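Amine oxidase (PDB 3PGB) oxidises primary amines as a copper amine oxidase, using a copper(II) ion and a topaquinone cofactor made from one of its own tyrosines. Local coordinates at the interface of chains A and B. Sequence-based numbering; all coordinates share one arbitrary frame. Chains: chain A/B, Putative uncharacterized protein.

Contact 1: the interface of chains A and B. Residues chain A 327-331, 450; chain B 328-333, 424, 450-451.
Strand 329-331 of chain A runs antiparallel to strand 329-331 of chain B, and strand 446-451 of each chain comes up beside the pair, in a homodimer of the copper/topaquinone oxidase family. A:Met330 faces B:Met330 across the two-fold axis, so the register is centred on this residue and each bond has a symmetric twin. A:Val329 N gives its hydrogen to B:Ile331 O at 2.9 Å, nearly along the C=O axis (163°). Between the same two residues B:Ile331 N donates to A:Val329 O over 3.1 Å; this bond is straight at hydrogen (169°), but the donor stands above the carbonyl plane.

The side chains sort onto the two faces of this small sheet. On one, A:Val329 and B:Ile331 lie side by side and point the same way, with A:Val329 CG1 3.7 Å from B:Ile331 CD1. Both touching branches start from the crowded position between backbone N and carbonyl carbon, and B:Pro333 CG closes on the same valine methyl from a crossing direction. On the other face the methionines cross at about a right angle. Each has CG anti to the backbone N (chi1 -169°) and then bends at chi2 and chi3, which brings A:Met330 CE to 3.9 Å from B:Met330 CE. The A:Met330 methyl also sits over the centre of its own chain's A:Phe450 ring, 3.1 Å above the plane. The two Phe450 rings reach toward each other tip to tip, rim against rim, with A:Phe450 CE2 3.6 Å from B:Phe450 CZ. Further out, the A:Pro328 ring meets the phenol end of B:Tyr424 at about a right angle, CB lying 3.5 Å from OH. B:Asp451 CB lies 3.3 Å from the backbone oxygen A:Pro328 O.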
# COMPACT_ATOMS: atom_id res chain seq x y z
N PRO A 327 4.91 0.01 -24.45
CA PRO A 327 3.94 0.02 -23.37
C PRO A 327 3.28 1.38 -23.24
O PRO A 327 3.77 2.36 -23.81
CB PRO A 327 4.79 -0.28 -22.13
CG PRO A 327 6.15 0.19 -22.49
CD PRO A 327 6.29 -0.11 -23.94
N PRO A 328 2.16 1.46 -22.50
CA PRO A 328 1.52 2.74 -22.28
C PRO A 328 2.50 3.77 -21.74
O PRO A 328 3.48 3.42 -21.08
CB PRO A 328 0.45 2.43 -21.23
CG PRO A 328 0.11 1.03 -21.47
CD PRO A 328 1.41 0.37 -21.86
N VAL A 329 2.23 5.03 -22.04
CA VAL A 329 3.10 6.11 -21.63
C VAL A 329 2.26 7.28 -21.15
O VAL A 329 1.28 7.66 -21.80
CB VAL A 329 4.07 6.52 -22.78
CG1 VAL A 329 3.34 7.28 -23.88
CG2 VAL A 329 5.22 7.35 -22.23
N MET A 330 2.61 7.81 -19.98
CA MET A 330 1.95 8.97 -19.40
C MET A 330 2.48 10.20 -20.12
O MET A 330 3.68 10.34 -20.28
CB MET A 330 2.24 9.04 -17.89
CG MET A 330 1.39 10.05 -17.11
SD MET A 330 -0.35 9.61 -16.89
CE MET A 330 -0.32 8.63 -15.39
N ILE A 331 1.56 11.05 -20.57
CA ILE A 331 1.93 12.32 -21.21
C ILE A 331 1.18 13.48 -20.52
O ILE A 331 0.19 13.25 -19.83
CB ILE A 331 1.70 12.30 -22.75
CG1 ILE A 331 0.21 12.15 -23.11
CG2 ILE A 331 2.48 11.16 -23.39
CD1 ILE A 331 -0.44 13.44 -23.49
N PHE A 450 0.62 13.09 -11.78
CA PHE A 450 0.39 11.74 -12.26
C PHE A 450 -1.08 11.39 -12.07
O PHE A 450 -1.61 11.53 -10.97
CB PHE A 450 1.28 10.74 -11.51
CG PHE A 450 1.36 9.39 -12.15
CD1 PHE A 450 2.35 9.10 -13.08
CD2 PHE A 450 0.44 8.40 -11.83
CE1 PHE A 450 2.42 7.86 -13.68
CE2 PHE A 450 0.50 7.14 -12.43
CZ PHE A 450 1.50 6.87 -13.35
N PRO B 328 -2.31 15.13 -16.69
CA PRO B 328 -1.67 14.08 -17.46
C PRO B 328 -2.65 12.98 -17.82
O PRO B 328 -3.63 12.74 -17.10
CB PRO B 328 -0.59 13.56 -16.52
CG PRO B 328 -0.26 14.70 -15.68
CD PRO B 328 -1.55 15.44 -15.47
N VAL B 329 -2.38 12.31 -18.94
CA VAL B 329 -3.26 11.27 -19.42
C VAL B 329 -2.41 10.11 -19.93
O VAL B 329 -1.44 10.32 -20.67
CB VAL B 329 -4.24 11.80 -20.51
CG1 VAL B 329 -3.51 12.07 -21.83
CG2 VAL B 329 -5.39 10.84 -20.71
N MET B 330 -2.77 8.91 -19.50
CA MET B 330 -2.10 7.68 -19.93
C MET B 330 -2.64 7.34 -21.31
O MET B 330 -3.84 7.36 -21.52
CB MET B 330 -2.38 6.55 -18.93
CG MET B 330 -1.53 5.28 -19.12
SD MET B 330 0.22 5.44 -18.66
CE MET B 330 0.19 5.05 -16.91
N ILE B 331 -1.73 7.07 -22.24
CA ILE B 331 -2.11 6.64 -23.59
C ILE B 331 -1.36 5.35 -23.95
O ILE B 331 -0.36 5.01 -23.31
CB ILE B 331 -1.88 7.77 -24.65
CG1 ILE B 331 -0.40 8.13 -24.81
CG2 ILE B 331 -2.67 9.02 -24.27
CD1 ILE B 331 0.25 7.51 -26.00
N ALA B 332 -1.86 4.62 -24.95
CA ALA B 332 -1.27 3.34 -25.35
C ALA B 332 -0.86 3.40 -26.81
O ALA B 332 -1.61 2.97 -27.68
CB ALA B 332 -2.27 2.21 -25.12
N PRO B 333 0.35 3.92 -27.09
CA PRO B 333 0.83 4.14 -28.46
C PRO B 333 0.72 2.94 -29.38
O PRO B 333 0.37 3.10 -30.55
CB PRO B 333 2.30 4.51 -28.27
CG PRO B 333 2.39 5.03 -26.88
CD PRO B 333 1.37 4.29 -26.09
N TYR B 424 -7.92 3.86 -23.10
CA TYR B 424 -7.50 2.83 -24.07
C TYR B 424 -7.77 1.39 -23.60
O TYR B 424 -7.47 0.44 -24.33
CB TYR B 424 -6.01 2.98 -24.39
CG TYR B 424 -5.12 2.85 -23.17
CD1 TYR B 424 -4.66 1.61 -22.75
CD2 TYR B 424 -4.76 3.98 -22.43
CE1 TYR B 424 -3.85 1.50 -21.63
CE2 TYR B 424 -3.95 3.87 -21.31
CZ TYR B 424 -3.51 2.63 -20.91
OH TYR B 424 -2.71 2.52 -19.81
N PHE B 450 -0.73 -0.65 -17.59
CA PHE B 450 -0.50 0.63 -16.96
C PHE B 450 0.97 0.74 -16.59
O PHE B 450 1.50 -0.14 -15.92
CB PHE B 450 -1.38 0.78 -15.71
CG PHE B 450 -1.46 2.19 -15.19
CD1 PHE B 450 -2.46 3.05 -15.63
CD2 PHE B 450 -0.54 2.65 -14.27
CE1 PHE B 450 -2.53 4.35 -15.15
CE2 PHE B 450 -0.60 3.95 -13.78
CZ PHE B 450 -1.60 4.80 -14.22
N ASP B 451 1.62 1.80 -17.05
CA ASP B 451 3.01 2.07 -16.72
C ASP B 451 3.05 2.76 -15.36
O ASP B 451 2.69 3.93 -15.26
CB ASP B 451 3.66 2.95 -17.79
CG ASP B 451 5.14 3.19 -17.54
OD1 ASP B 451 5.77 3.87 -18.37
OD2 ASP B 451 5.69 2.69 -16.54

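Contact 2: the interface of chains A and B. Residues chain A 278, 281-282, 391-394, 397, 519; chain B 563-565.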
# COMPACT_ATOMS: atom_id res chain seq x y z
N MET A 278 37.83 -17.68 10.74
CA MET A 278 36.69 -18.62 10.71
C MET A 278 36.44 -19.12 9.30
O MET A 278 36.59 -18.38 8.33
CB MET A 278 35.42 -17.99 11.28
CG MET A 278 34.30 -19.00 11.59
SD MET A 278 33.28 -19.52 10.17
CE MET A 278 32.20 -18.10 10.00
N ASP A 281 32.21 -22.66 9.84
CA ASP A 281 31.76 -22.72 11.24
C ASP A 281 32.80 -23.28 12.22
O ASP A 281 32.45 -23.73 13.31
CB ASP A 281 30.45 -23.52 11.34
CG ASP A 281 29.64 -23.17 12.58
OD1 ASP A 281 28.98 -24.08 13.13
OD2 ASP A 281 29.66 -22.00 13.02
N ILE A 282 34.07 -23.22 11.83
CA ILE A 282 35.18 -23.64 12.69
C ILE A 282 36.09 -22.45 12.93
O ILE A 282 36.50 -21.77 11.98
CB ILE A 282 35.99 -24.76 12.03
CG1 ILE A 282 35.13 -26.01 11.87
CG2 ILE A 282 37.24 -25.07 12.86
CD1 ILE A 282 35.81 -27.14 11.11
N ALA A 391 23.32 -13.18 10.89
CA ALA A 391 23.85 -14.35 10.21
C ALA A 391 24.59 -15.26 11.18
O ALA A 391 24.85 -14.89 12.32
CB ALA A 391 24.77 -13.94 9.08
N ASN A 392 24.94 -16.46 10.71
CA ASN A 392 25.77 -17.37 11.48
C ASN A 392 27.26 -17.08 11.28
O ASN A 392 28.10 -17.76 11.85
CB ASN A 392 25.47 -18.83 11.10
CG ASN A 392 25.89 -19.82 12.16
OD1 ASN A 392 26.08 -19.47 13.33
ND2 ASN A 392 26.04 -21.08 11.77
N ASP A 393 27.59 -16.07 10.47
CA ASP A 393 28.97 -15.63 10.29
C ASP A 393 29.16 -14.25 10.93
O ASP A 393 28.20 -13.52 11.08
CB ASP A 393 29.36 -15.66 8.80
CG ASP A 393 28.82 -14.47 8.00
OD1 ASP A 393 29.15 -13.31 8.34
OD2 ASP A 393 28.12 -14.71 6.99
N PRO A 394 30.40 -13.90 11.31
CA PRO A 394 30.63 -12.69 12.10
C PRO A 394 30.53 -11.38 11.33
O PRO A 394 30.23 -10.35 11.92
CB PRO A 394 32.06 -12.87 12.59
CG PRO A 394 32.72 -13.68 11.53
CD PRO A 394 31.67 -14.59 10.99
N SER A 397 26.69 -10.95 10.65
CA SER A 397 26.10 -10.80 11.98
C SER A 397 26.30 -9.39 12.54
O SER A 397 25.45 -8.87 13.24
CB SER A 397 26.68 -11.83 12.96
OG SER A 397 26.15 -11.66 14.26
N PHE A 519 19.52 -18.19 9.16
CA PHE A 519 19.56 -16.75 8.90
C PHE A 519 19.31 -16.41 7.44
O PHE A 519 19.79 -15.38 6.95
CB PHE A 519 20.92 -16.19 9.34
CG PHE A 519 21.25 -16.47 10.78
CD1 PHE A 519 20.98 -15.53 11.76
CD2 PHE A 519 21.84 -17.66 11.15
CE1 PHE A 519 21.29 -15.78 13.09
CE2 PHE A 519 22.15 -17.92 12.47
CZ PHE A 519 21.88 -16.97 13.45
N PHE B 563 27.98 -18.25 19.24
CA PHE B 563 28.52 -18.72 17.97
C PHE B 563 29.88 -19.36 18.15
O PHE B 563 30.56 -19.14 19.15
CB PHE B 563 28.66 -17.56 16.98
CG PHE B 563 27.39 -16.81 16.73
CD1 PHE B 563 27.05 -15.71 17.51
CD2 PHE B 563 26.55 -17.18 15.70
CE1 PHE B 563 25.88 -15.01 17.27
CE2 PHE B 563 25.37 -16.48 15.45
CZ PHE B 563 25.04 -15.40 16.24
N SER B 564 30.30 -20.13 17.14
CA SER B 564 31.63 -20.76 17.13
C SER B 564 32.77 -19.74 17.12
O SER B 564 33.90 -20.06 17.50
CB SER B 564 31.77 -21.68 15.91
OG SER B 564 31.60 -20.96 14.70
N TRP B 565 32.47 -18.51 16.71
CA TRP B 565 33.44 -17.43 16.60
C TRP B 565 33.24 -16.37 17.68
O TRP B 565 33.88 -15.32 17.67
CB TRP B 565 33.34 -16.78 15.21
CG TRP B 565 31.91 -16.56 14.74
CD1 TRP B 565 31.18 -17.39 13.94
CD2 TRP B 565 31.05 -15.46 15.07
NE1 TRP B 565 29.92 -16.87 13.74
CE2 TRP B 565 29.82 -15.68 14.42
CE3 TRP B 565 31.21 -14.31 15.85
CZ2 TRP B 565 28.75 -14.80 14.53
CZ3 TRP B 565 30.14 -13.43 15.95
CH2 TRP B 565 28.92 -13.68 15.29
O HOH W 1 28.23 -20.70 14.67
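The tip of the hairpin arm formed by strands 548-562 and 570-580 of chain B, residues B:Phe563 to B:Trp565, reaches onto chain A, as such arms embrace the other subunit in copper amine oxidases. There it meets the turn between strands 273-279 and 282-284, loop 391-393 and the start of helix 394-398.

Direct hydrogen bonds tie B:Trp565 and B:Ser564 to chain A. The indole N-H of B:Trp565 donates to the backbone carbonyl A:Asn392 O, with NE1 2.8 Å from it and 165° at hydrogen. The oxygen lies close to the ring plane, at the indole edge, whereas the donor stands well above the carbonyl plane. B:Ser564 OG, in the crowded position between its backbone N and carbonyl carbon (chi1 60°), donates to A:Asp281 OD2 at 2.8 Å and meets this carboxylate oxygen from above its plane.

A water extends the polar network. It lies 2.8 Å from the side-chain amide oxygen A:Asn392 OD1 and also bonds A:Asp281 OD2, so it links the two chain A side chains. On the chain B side it pairs with the backbone amide B:Ser564 N at 3.3 Å, in a nearly straight line.

Packing on both faces, with the N-H bond at the edge, would hold the indole in its plane; its CG takes the crowded position between backbone N and carbonyl carbon. A:Pro394 lies across one face: its CA is 3.7 Å from the centroid of the six-membered ring of B:Trp565, and CD stands over the five-membered ring, both as CH-pi contacts. B:Phe563 CB backs the opposite face, so the indole is sandwiched between its own chain and the partner. At the far rim of the benzo ring, A:Ser397 CB comes to 3.7 Å from B:Trp565 CH2. The B:Phe563 ring slides past A:Asn392 in the opposite direction, with amide and ring planes 44° apart, and its edge receives A:Asn392 OD1 at 3.3 Å from CD2.

Contact 1 and contact 2 share no residues, and the centres of their C-alpha atoms lie about 50 Å apart. Contact 1 pairs identical segments on the two-fold axis, whereas contact 2 lies off it and occurs again with the chains exchanged. This separation should limit rocking of one subunit on the other. Contact 2, centred about 23 Å from the predicted proton acceptor A:Asp403, braces a segment of chain A that runs on to that residue, so the partner's arm may help to position it, though the structure alone does not show this. For contact 1, about 32 Å from B:Asp403, a structural role is likelier.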